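Local coordinates for VC0179-like protein (Escherichia coli, PDB 4XJ6) that probably joins GTP and ATP into a cyclic dinucleotide, as a bacterial homologue of cyclic GMP-AMP synthase, at residues Gln35-Arg40 with Lys161-Glu166; Pro193-Pro198 with Asp239-Ala244; Thr302-Ile307 with Lys323-Leu328. All coordinates share one frame; numbering follows the deposited sequence.

Interaction 1: residues Gln35-Arg40 with Lys161-Glu166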
loop_
_atom_site.group_PDB
_atom_site.type_symbol
_atom_site.label_atom_id
_atom_site.label_comp_id
_atom_site.label_asym_id
_atom_site.label_seq_id
_atom_site.Cartn_x
_atom_site.Cartn_y
_atom_site.Cartn_z
ATOM N N GLN A 35 12.710 7.234 -5.862
ATOM C CA GLN A 35 14.147 7.107 -6.063
ATOM C C GLN A 35 14.928 7.820 -4.966
ATOM O O GLN A 35 15.973 7.341 -4.527
ATOM C CB GLN A 35 14.542 7.657 -7.433
ATOM C CG GLN A 35 15.928 7.237 -7.883
ATOM C CD GLN A 35 16.312 7.849 -9.211
ATOM O OE1 GLN A 35 16.061 9.028 -9.457
ATOM N NE2 GLN A 35 16.915 7.048 -10.082
ATOM N N ILE A 36 14.418 8.969 -4.535
ATOM C CA ILE A 36 15.015 9.716 -3.434
ATOM C C ILE A 36 15.090 8.873 -2.159
ATOM O O ILE A 36 16.104 8.865 -1.461
ATOM C CB ILE A 36 14.223 11.011 -3.137
ATOM C CG1 ILE A 36 14.323 11.989 -4.312
ATOM C CG2 ILE A 36 14.723 11.663 -1.857
ATOM C CD1 ILE A 36 13.399 13.188 -4.188
ATOM N N VAL A 37 14.010 8.155 -1.870
ATOM C CA VAL A 37 13.936 7.316 -0.679
ATOM C C VAL A 37 14.834 6.092 -0.810
ATOM O O VAL A 37 15.487 5.681 0.150
ATOM C CB VAL A 37 12.489 6.871 -0.407
ATOM C CG1 VAL A 37 12.425 5.909 0.772
ATOM C CG2 VAL A 37 11.617 8.088 -0.158
ATOM N N ARG A 38 14.873 5.521 -2.011
ATOM C CA ARG A 38 15.703 4.352 -2.280
ATOM C C ARG A 38 17.185 4.674 -2.115
ATOM O O ARG A 38 17.921 3.933 -1.460
ATOM C CB ARG A 38 15.441 3.814 -3.689
ATOM C CG ARG A 38 14.064 3.193 -3.873
ATOM C CD ARG A 38 13.940 2.492 -5.222
ATOM N NE ARG A 38 12.658 1.804 -5.362
ATOM C CZ ARG A 38 12.350 0.987 -6.366
ATOM N NH1 ARG A 38 13.234 0.745 -7.328
ATOM N NH2 ARG A 38 11.159 0.405 -6.408
ATOM N N GLU A 39 17.612 5.784 -2.709
ATOM C CA GLU A 39 19.011 6.197 -2.664
ATOM C C GLU A 39 19.465 6.507 -1.244
ATOM O O GLU A 39 20.593 6.199 -0.862
ATOM C CB GLU A 39 19.229 7.414 -3.568
ATOM C CG GLU A 39 19.114 7.107 -5.052
ATOM C CD GLU A 39 18.900 8.351 -5.891
ATOM O OE1 GLU A 39 18.714 9.440 -5.305
ATOM O OE2 GLU A 39 18.917 8.242 -7.135
ATOM N N ARG A 40 18.578 7.113 -0.463
ATOM C CA ARG A 40 18.880 7.436 0.926
ATOM C C ARG A 40 19.009 6.172 1.773
ATOM O O ARG A 40 19.902 6.066 2.613
ATOM C CB ARG A 40 17.804 8.354 1.506
ATOM C CG ARG A 40 17.996 8.698 2.969
ATOM C CD ARG A 40 19.357 9.319 3.212
ATOM N NE ARG A 40 19.554 10.540 2.437
ATOM C CZ ARG A 40 19.311 11.763 2.897
ATOM N NH1 ARG A 40 18.858 11.931 4.131
ATOM N NH2 ARG A 40 19.521 12.819 2.122
ATOM N N LYS A 161 13.675 9.391 8.602
ATOM C CA LYS A 161 13.843 10.482 9.557
ATOM C C LYS A 161 14.909 11.467 9.091
ATOM O O LYS A 161 14.857 12.653 9.424
ATOM C CB LYS A 161 14.198 9.941 10.940
ATOM C CG LYS A 161 13.014 9.352 11.690
ATOM C CD LYS A 161 13.440 8.740 13.014
ATOM C CE LYS A 161 12.569 9.246 14.153
ATOM N NZ LYS A 161 12.168 8.157 15.085
ATOM N N SER A 162 15.876 10.979 8.318
ATOM C CA SER A 162 16.893 11.853 7.745
ATOM C C SER A 162 16.281 12.711 6.643
ATOM O O SER A 162 16.661 13.865 6.459
ATOM C CB SER A 162 18.066 11.039 7.196
ATOM O OG SER A 162 17.698 10.343 6.015
ATOM N N LEU A 163 15.335 12.129 5.913
ATOM C CA LEU A 163 14.601 12.850 4.882
ATOM C C LEU A 163 13.667 13.877 5.518
ATOM O O LEU A 163 13.513 14.991 5.011
ATOM C CB LEU A 163 13.808 11.881 4.004
ATOM C CG LEU A 163 14.634 10.959 3.110
ATOM C CD1 LEU A 163 13.732 10.013 2.333
ATOM C CD2 LEU A 163 15.489 11.782 2.163
ATOM N N GLU A 164 13.052 13.489 6.633
ATOM C CA GLU A 164 12.187 14.379 7.397
ATOM C C GLU A 164 12.945 15.604 7.894
ATOM O O GLU A 164 12.501 16.738 7.725
ATOM C CB GLU A 164 11.577 13.630 8.583
ATOM C CG GLU A 164 10.864 14.524 9.581
ATOM C CD GLU A 164 10.301 13.757 10.760
ATOM O OE1 GLU A 164 11.092 13.261 11.591
ATOM O OE2 GLU A 164 9.062 13.647 10.852
ATOM N N ALA A 165 14.099 15.358 8.502
ATOM C CA ALA A 165 14.892 16.415 9.117
ATOM C C ALA A 165 15.476 17.379 8.087
ATOM O O ALA A 165 15.612 18.573 8.352
ATOM C CB ALA A 165 16.006 15.812 9.951
ATOM N N GLU A 166 15.821 16.855 6.916
ATOM C CA GLU A 166 16.489 17.653 5.895
ATOM C C GLU A 166 15.519 18.337 4.931
ATOM O O GLU A 166 15.923 19.202 4.157
ATOM C CB GLU A 166 17.470 16.779 5.112
ATOM C CG GLU A 166 18.701 16.369 5.904
ATOM C CD GLU A 166 19.603 15.431 5.130
ATOM O OE1 GLU A 166 19.215 15.022 4.017
ATOM O OE2 GLU A 166 20.697 15.104 5.634
#
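Arg40 of helix 24-57 reaches across to helix 149-166 and makes every polar bond of this contact along the edge of its guanidinium, with both partners close to the plane. Its CG lies anti to the backbone N (chi1 177°), and bends at chi2 and chi3 then fold the chain so that NH1 and NH2 face Glu166. Both nitrogens close end-on upon a single oxygen: Arg40 NH2 meets Glu166 OE1 at 2.9 Å on the syn side of the carboxylate, while Arg40 NH1 comes to Glu166 OE1 from above that plane, at 3.1 Å. The guanidinium and carboxylate planes stand 72° apart. Arg40 NH1 is shared, donating also to Ser162 OG at 2.7 Å; Ser162 OG is bonded in turn to Ser159 O, about one helical turn earlier.

The apolar layer lies beneath. Leu163 CD2 sits over the centre of one guanidinium face, 3.9 Å from Arg40 CZ, and touches Ile36 CG2 at 4.1 Å. The other branch, Leu163 CD1, packs on Val37 CG2 at 3.8 Å. Trp170 of strand 170-174 meets both Ile36 and Leu163.

An apolar seam edged by a salt bridge thus joins two helices whose segments cross at 118°, packing a helix of the nucleotidyltransferase domain against the long helix 24-57.

Interaction 2: residues Pro193-Pro198 with Asp239-Ala244. With GH3 (3'-deoxy-guanosine-5'-triphosphate), chain E.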
loop_
_atom_site.group_PDB
_atom_site.type_symbol
_atom_site.label_atom_id
_atom_site.label_comp_id
_atom_site.label_asym_id
_atom_site.label_seq_id
_atom_site.Cartn_x
_atom_site.Cartn_y
_atom_site.Cartn_z
ATOM N N PRO A 193 7.778 -1.073 3.831
ATOM C CA PRO A 193 7.854 -2.332 4.573
ATOM C C PRO A 193 9.253 -2.927 4.445
ATOM O O PRO A 193 9.860 -2.835 3.378
ATOM C CB PRO A 193 6.800 -3.205 3.893
ATOM C CG PRO A 193 6.684 -2.651 2.512
ATOM C CD PRO A 193 6.900 -1.171 2.651
ATOM N N MET A 194 9.765 -3.507 5.524
ATOM C CA MET A 194 11.111 -4.070 5.519
ATOM C C MET A 194 11.066 -5.591 5.442
ATOM O O MET A 194 10.426 -6.241 6.267
ATOM C CB MET A 194 11.880 -3.628 6.767
ATOM C CG MET A 194 13.290 -4.188 6.857
ATOM S SD MET A 194 14.416 -3.408 5.691
ATOM C CE MET A 194 15.539 -4.762 5.359
ATOM N N TYR A 195 11.751 -6.153 4.452
ATOM C CA TYR A 195 11.728 -7.595 4.238
ATOM C C TYR A 195 13.087 -8.252 4.395
ATOM O O TYR A 195 14.120 -7.657 4.092
ATOM C CB TYR A 195 11.189 -7.922 2.846
ATOM C CG TYR A 195 9.768 -7.481 2.604
ATOM C CD1 TYR A 195 8.700 -8.317 2.907
ATOM C CD2 TYR A 195 9.494 -6.233 2.061
ATOM C CE1 TYR A 195 7.400 -7.922 2.682
ATOM C CE2 TYR A 195 8.197 -5.827 1.829
ATOM C CZ TYR A 195 7.153 -6.675 2.142
ATOM O OH TYR A 195 5.855 -6.278 1.918
ATOM N N ALA A 196 13.065 -9.495 4.865
ATOM C CA ALA A 196 14.237 -10.356 4.834
ATOM C C ALA A 196 13.981 -11.504 3.865
ATOM O O ALA A 196 12.919 -12.126 3.894
ATOM C CB ALA A 196 14.559 -10.883 6.220
ATOM N N ILE A 197 14.952 -11.765 2.995
ATOM C CA ILE A 197 14.823 -12.805 1.975
ATOM C C ILE A 197 16.116 -13.613 1.865
ATOM O O ILE A 197 17.192 -13.098 2.180
ATOM C CB ILE A 197 14.467 -12.200 0.600
ATOM C CG1 ILE A 197 15.453 -11.089 0.230
ATOM C CG2 ILE A 197 13.044 -11.666 0.604
ATOM C CD1 ILE A 197 15.187 -10.455 -1.124
ATOM N N PRO A 198 16.014 -14.887 1.442
ATOM C CA PRO A 198 17.193 -15.746 1.278
ATOM C C PRO A 198 18.213 -15.159 0.315
ATOM O O PRO A 198 17.841 -14.459 -0.625
ATOM C CB PRO A 198 16.607 -17.039 0.714
ATOM C CG PRO A 198 15.227 -17.067 1.222
ATOM C CD PRO A 198 14.765 -15.635 1.223
ATOM N N ASP A 239 7.700 -18.468 0.703
ATOM C CA ASP A 239 7.614 -18.993 2.061
ATOM C C ASP A 239 8.771 -18.508 2.929
ATOM O O ASP A 239 8.864 -18.854 4.107
ATOM C CB ASP A 239 7.582 -20.522 2.036
ATOM C CG ASP A 239 8.751 -21.117 1.276
ATOM O OD1 ASP A 239 8.624 -21.325 0.050
ATOM O OD2 ASP A 239 9.798 -21.381 1.902
ATOM N N LYS A 240 9.649 -17.703 2.342
ATOM C CA LYS A 240 10.817 -17.203 3.051
ATOM C C LYS A 240 10.906 -15.683 2.996
ATOM O O LYS A 240 11.873 -15.094 3.481
ATOM C CB LYS A 240 12.087 -17.821 2.474
ATOM C CG LYS A 240 12.209 -19.323 2.666
ATOM C CD LYS A 240 12.875 -19.664 3.986
ATOM C CE LYS A 240 13.244 -21.138 4.052
ATOM N NZ LYS A 240 14.066 -21.453 5.255
ATOM N N VAL A 241 9.901 -15.052 2.393
ATOM C CA VAL A 241 9.826 -13.597 2.363
ATOM C C VAL A 241 9.260 -13.092 3.685
ATOM O O VAL A 241 8.046 -13.064 3.883
ATOM C CB VAL A 241 8.959 -13.084 1.193
ATOM C CG1 VAL A 241 8.935 -11.562 1.180
ATOM C CG2 VAL A 241 9.475 -13.621 -0.132
ATOM N N ASN A 242 10.153 -12.702 4.589
ATOM C CA ASN A 242 9.760 -12.301 5.935
ATOM C C ASN A 242 9.575 -10.794 6.098
ATOM O O ASN A 242 10.482 -10.010 5.819
ATOM C CB ASN A 242 10.788 -12.807 6.947
ATOM C CG ASN A 242 10.656 -14.293 7.220
ATOM O OD1 ASN A 242 10.057 -14.700 8.215
ATOM N ND2 ASN A 242 11.202 -15.114 6.328
ATOM N N LEU A 243 8.393 -10.397 6.558
ATOM C CA LEU A 243 8.104 -8.996 6.840
ATOM C C LEU A 243 8.449 -8.658 8.287
ATOM O O LEU A 243 8.015 -9.343 9.215
ATOM C CB LEU A 243 6.632 -8.684 6.565
ATOM C CG LEU A 243 6.160 -7.248 6.791
ATOM C CD1 LEU A 243 6.918 -6.303 5.871
ATOM C CD2 LEU A 243 4.652 -7.137 6.581
ATOM N N ALA A 244 9.237 -7.604 8.479
ATOM C CA ALA A 244 9.587 -7.162 9.822
ATOM C C ALA A 244 8.462 -6.316 10.415
ATOM O O ALA A 244 8.066 -5.303 9.840
ATOM C CB ALA A 244 10.893 -6.382 9.805
HETATM O O3A GH3 E . -1.753 1.047 7.025
HETATM P PA GH3 E . -1.209 -0.418 7.407
HETATM O O1A GH3 E . -2.298 -1.427 7.133
HETATM O O2A GH3 E . -0.731 -0.495 8.839
HETATM O "O5'" GH3 E . 0.000 -0.661 6.372
HETATM C "C5'" GH3 E . 0.075 0.082 5.175
HETATM C "C4'" GH3 E . 1.172 -0.501 4.297
HETATM O "O4'" GH3 E . 1.737 -1.625 4.936
HETATM C "C3'" GH3 E . 0.685 -0.991 2.944
HETATM C "C2'" GH3 E . 1.592 -2.176 2.649
HETATM O "O2'" GH3 E . 2.672 -1.773 1.838
HETATM C "C1'" GH3 E . 2.123 -2.619 4.002
HETATM N N9 GH3 E . 1.431 -3.851 4.407
HETATM C C8 GH3 E . 0.303 -3.869 5.185
HETATM N N7 GH3 E . -0.061 -5.153 5.376
HETATM C C5 GH3 E . 0.827 -5.951 4.741
HETATM C C6 GH3 E . 0.905 -7.331 4.632
HETATM O O6 GH3 E . 0.057 -8.037 5.177
HETATM N N1 GH3 E . 1.930 -7.902 3.911
HETATM C C2 GH3 E . 2.870 -7.095 3.304
HETATM N N2 GH3 E . 3.858 -7.659 2.610
HETATM N N3 GH3 E . 2.785 -5.718 3.418
HETATM C C4 GH3 E . 1.778 -5.151 4.126
HETATM O O HOH W 1 8.155 -3.498 7.909
#
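Asn242 O accepts a hydrogen bond from Ala196 N of the facing strand at 2.8 Å, with a weaker CA-H...O contact from Tyr195 CA at 3.1 Å (139° at the hydrogen). The return bond, Asn242 N to Ala196 O, makes Ala196 and Asn242 a hydrogen-bonded antiparallel pair. Beyond it, Ala244 N donates to Met194 O at 174°, and a water extends the ladder by accepting from Met194 N and donating to Ala244 O. At the other end the pairing gives way to apolar contact, Pro198 CG resting on Lys240 CB, while Asn242 ND2 makes a weak bond back to Lys240 O.

This pairing adds strand 242-244 to the mixed sheet of the nucleotidyltransferase core, on the side of strand 188-198 away from strand 128-138, which carries the magnesium ligands Asp129 and Asp131. Tyr195 and Leu243 form the adjoining non-hydrogen-bonded pair, and their side chains share the sheet face that lines the nucleotide pocket.

With CG anti to its backbone N (chi1 -179°), Leu243 divides its two methyls between protein and ligand. Leu243 CD1 lies over one face of the Tyr195 ring, offset toward the rim, 3.6 Å from Tyr195 CE1, and also touches Pro193 CB. Leu243 CD2 sits above the guanine plane, 3.7 Å from C2 of one bound 3'-deoxy-GTP. The guanine presents its exocyclic N2 near the plane of the tyrosine ring and donates to Tyr195 OH; the refined distance of 2.5 Å from guanine N2 to Tyr195 OH is short and its exact value uncertain. Gln110 OE1 also bonds Tyr195 OH, Tyr135 stacks with the ring, and Val241 CG1 packs obliquely against Tyr195 CD1.

Interaction 3: residues Thr302-Ile307 with Lys323-Leu328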
loop_
_atom_site.group_PDB
_atom_site.type_symbol
_atom_site.label_atom_id
_atom_site.label_comp_id
_atom_site.label_asym_id
_atom_site.label_seq_id
_atom_site.Cartn_x
_atom_site.Cartn_y
_atom_site.Cartn_z
ATOM N N THR A 302 -10.533 -8.024 -3.351
ATOM C CA THR A 302 -10.868 -9.435 -3.177
ATOM C C THR A 302 -12.371 -9.673 -3.258
ATOM O O THR A 302 -12.821 -10.678 -3.802
ATOM C CB THR A 302 -10.351 -9.972 -1.829
ATOM O OG1 THR A 302 -8.966 -9.635 -1.677
ATOM C CG2 THR A 302 -10.516 -11.486 -1.754
ATOM N N ALA A 303 -13.144 -8.743 -2.711
ATOM C CA ALA A 303 -14.596 -8.854 -2.750
ATOM C C ALA A 303 -15.106 -8.725 -4.182
ATOM O O ALA A 303 -16.017 -9.444 -4.591
ATOM C CB ALA A 303 -15.237 -7.801 -1.864
ATOM N N VAL A 304 -14.503 -7.816 -4.942
ATOM C CA VAL A 304 -14.932 -7.546 -6.311
ATOM C C VAL A 304 -14.655 -8.733 -7.230
ATOM O O VAL A 304 -15.518 -9.125 -8.019
ATOM C CB VAL A 304 -14.248 -6.282 -6.874
ATOM C CG1 VAL A 304 -14.414 -6.196 -8.387
ATOM C CG2 VAL A 304 -14.805 -5.034 -6.196
ATOM N N VAL A 305 -13.460 -9.311 -7.126
ATOM C CA VAL A 305 -13.116 -10.447 -7.973
ATOM C C VAL A 305 -13.958 -11.664 -7.598
ATOM O O VAL A 305 -14.250 -12.498 -8.450
ATOM C CB VAL A 305 -11.615 -10.818 -7.888
ATOM C CG1 VAL A 305 -10.738 -9.597 -8.100
ATOM C CG2 VAL A 305 -11.294 -11.478 -6.566
ATOM N N ASN A 306 -14.356 -11.754 -6.329
ATOM C CA ASN A 306 -15.184 -12.860 -5.869
ATOM C C ASN A 306 -16.569 -12.768 -6.492
ATOM O O ASN A 306 -17.160 -13.775 -6.885
ATOM C CB ASN A 306 -15.280 -12.875 -4.341
ATOM C CG ASN A 306 -14.026 -13.423 -3.682
ATOM O OD1 ASN A 306 -13.176 -14.016 -4.344
ATOM N ND2 ASN A 306 -13.908 -13.231 -2.372
ATOM N N ILE A 307 -17.072 -11.543 -6.588
ATOM C CA ILE A 307 -18.349 -11.279 -7.232
ATOM C C ILE A 307 -18.263 -11.522 -8.733
ATOM O O ILE A 307 -19.087 -12.235 -9.307
ATOM C CB ILE A 307 -18.813 -9.832 -6.983
ATOM C CG1 ILE A 307 -19.080 -9.607 -5.494
ATOM C CG2 ILE A 307 -20.059 -9.530 -7.790
ATOM C CD1 ILE A 307 -19.373 -8.163 -5.133
ATOM N N LYS A 323 -23.369 -1.642 -10.857
ATOM C CA LYS A 323 -24.631 -1.863 -10.160
ATOM C C LYS A 323 -24.673 -3.267 -9.567
ATOM O O LYS A 323 -25.162 -3.468 -8.455
ATOM C CB LYS A 323 -25.814 -1.646 -11.104
ATOM C CG LYS A 323 -26.156 -0.184 -11.342
ATOM C CD LYS A 323 -27.107 -0.029 -12.513
ATOM C CE LYS A 323 -28.361 -0.867 -12.326
ATOM N NZ LYS A 323 -29.211 -0.859 -13.548
ATOM N N LEU A 324 -24.152 -4.234 -10.317
ATOM C CA LEU A 324 -24.050 -5.609 -9.841
ATOM C C LEU A 324 -23.148 -5.688 -8.616
ATOM O O LEU A 324 -23.484 -6.323 -7.617
ATOM C CB LEU A 324 -23.513 -6.518 -10.947
ATOM C CG LEU A 324 -23.106 -7.930 -10.530
ATOM C CD1 LEU A 324 -24.315 -8.720 -10.048
ATOM C CD2 LEU A 324 -22.402 -8.654 -11.673
ATOM N N ILE A 325 -21.996 -5.033 -8.711
ATOM C CA ILE A 325 -21.020 -5.010 -7.629
ATOM C C ILE A 325 -21.580 -4.348 -6.373
ATOM O O ILE A 325 -21.445 -4.881 -5.272
ATOM C CB ILE A 325 -19.736 -4.284 -8.071
ATOM C CG1 ILE A 325 -18.976 -5.137 -9.087
ATOM C CG2 ILE A 325 -18.842 -3.970 -6.879
ATOM C CD1 ILE A 325 -17.787 -4.437 -9.685
ATOM N N ALA A 326 -22.213 -3.192 -6.549
ATOM C CA ALA A 326 -22.772 -2.431 -5.435
ATOM C C ALA A 326 -23.832 -3.231 -4.683
ATOM O O ALA A 326 -23.880 -3.217 -3.455
ATOM C CB ALA A 326 -23.360 -1.119 -5.935
ATOM N N ARG A 327 -24.675 -3.933 -5.432
ATOM C CA ARG A 327 -25.749 -4.731 -4.850
ATOM C C ARG A 327 -25.220 -5.861 -3.965
ATOM O O ARG A 327 -25.753 -6.119 -2.884
ATOM C CB ARG A 327 -26.634 -5.312 -5.957
ATOM C CG ARG A 327 -27.549 -6.446 -5.508
ATOM C CD ARG A 327 -28.755 -5.936 -4.741
ATOM N NE ARG A 327 -29.878 -5.656 -5.630
ATOM C CZ ARG A 327 -31.114 -6.107 -5.444
ATOM N NH1 ARG A 327 -31.395 -6.863 -4.393
ATOM N NH2 ARG A 327 -32.069 -5.799 -6.310
ATOM N N LEU A 328 -24.163 -6.522 -4.425
ATOM C CA LEU A 328 -23.676 -7.739 -3.784
ATOM C C LEU A 328 -22.519 -7.500 -2.816
ATOM O O LEU A 328 -22.193 -8.370 -2.007
ATOM C CB LEU A 328 -23.248 -8.748 -4.850
ATOM C CG LEU A 328 -24.385 -9.365 -5.664
ATOM C CD1 LEU A 328 -23.850 -10.327 -6.712
ATOM C CD2 LEU A 328 -25.364 -10.068 -4.738
#
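Ile307 carries most of this contact, reaching from helix 297-310 into the side of helix 318-335 to meet Leu324, Ile325 and Leu328. Its CB already points toward the second helix and divides the side chain into two arms. Ile307 CG2, anti to the backbone N, is the shorter arm and touches Leu328 CD1 at 4.0 Å. More loosely, Ile307 CG2 lies 4.4 Å from Leu324 CG. The longer arm leaves through Ile307 CG1, anti to the carbonyl carbon (chi1 -64°), which passes Leu328 CB at 4.3 Å. At the tip, Ile307 CD1 comes to 3.9 Å from Leu328 CB and equally close to the backbone Ile325 O, a plain van der Waals approach of a methyl to a carbonyl. Leu328 is therefore met along both arms, the two side chains running obliquely across each other.

A turn earlier, Val304 extends the seam. Val304 CG1 meets the terminal methyl of Ile325, CD1, at 4.0 Å, where the backbones also draw nearest, the CA atoms of Val304 and Ile325 being 6.7 Å apart. All the side-chain contacts between the segments are apolar.

Other helices take the remaining flanks: Val305 packs on helix 257-271, and Ala326 turns away to lean on Leu369 and Leu373 of helix 357-377. The segment axes approach to 10.2 Å at an angle of 112°. Such steep packing of consecutive helices, joined by a short connection and sealed by branched aliphatic side chains, is in keeping with the mainly helical C-terminal domain of this cyclic GMP-AMP synthase-like family.

The chemistry of the three contacts follows their place in the fold. Interaction 1, partly buried, combines a salt bridge with aliphatic packing; interaction 2 is buried and held mainly by backbone pairing; interaction 3, also buried, is made by aliphatic side chains, without a polar bond between the segments. The first two do not touch but share a neighbour, helix 149-166, which supplies residues 161-166 and, further back, Leu153, which touches both Met194 and Ala244. Interaction 3 belongs to the C-terminal helices, its centre about 40 Å from that of interaction 1 and across the centre of the chain. Only interaction 2 touches a nucleotide; the other two join helices.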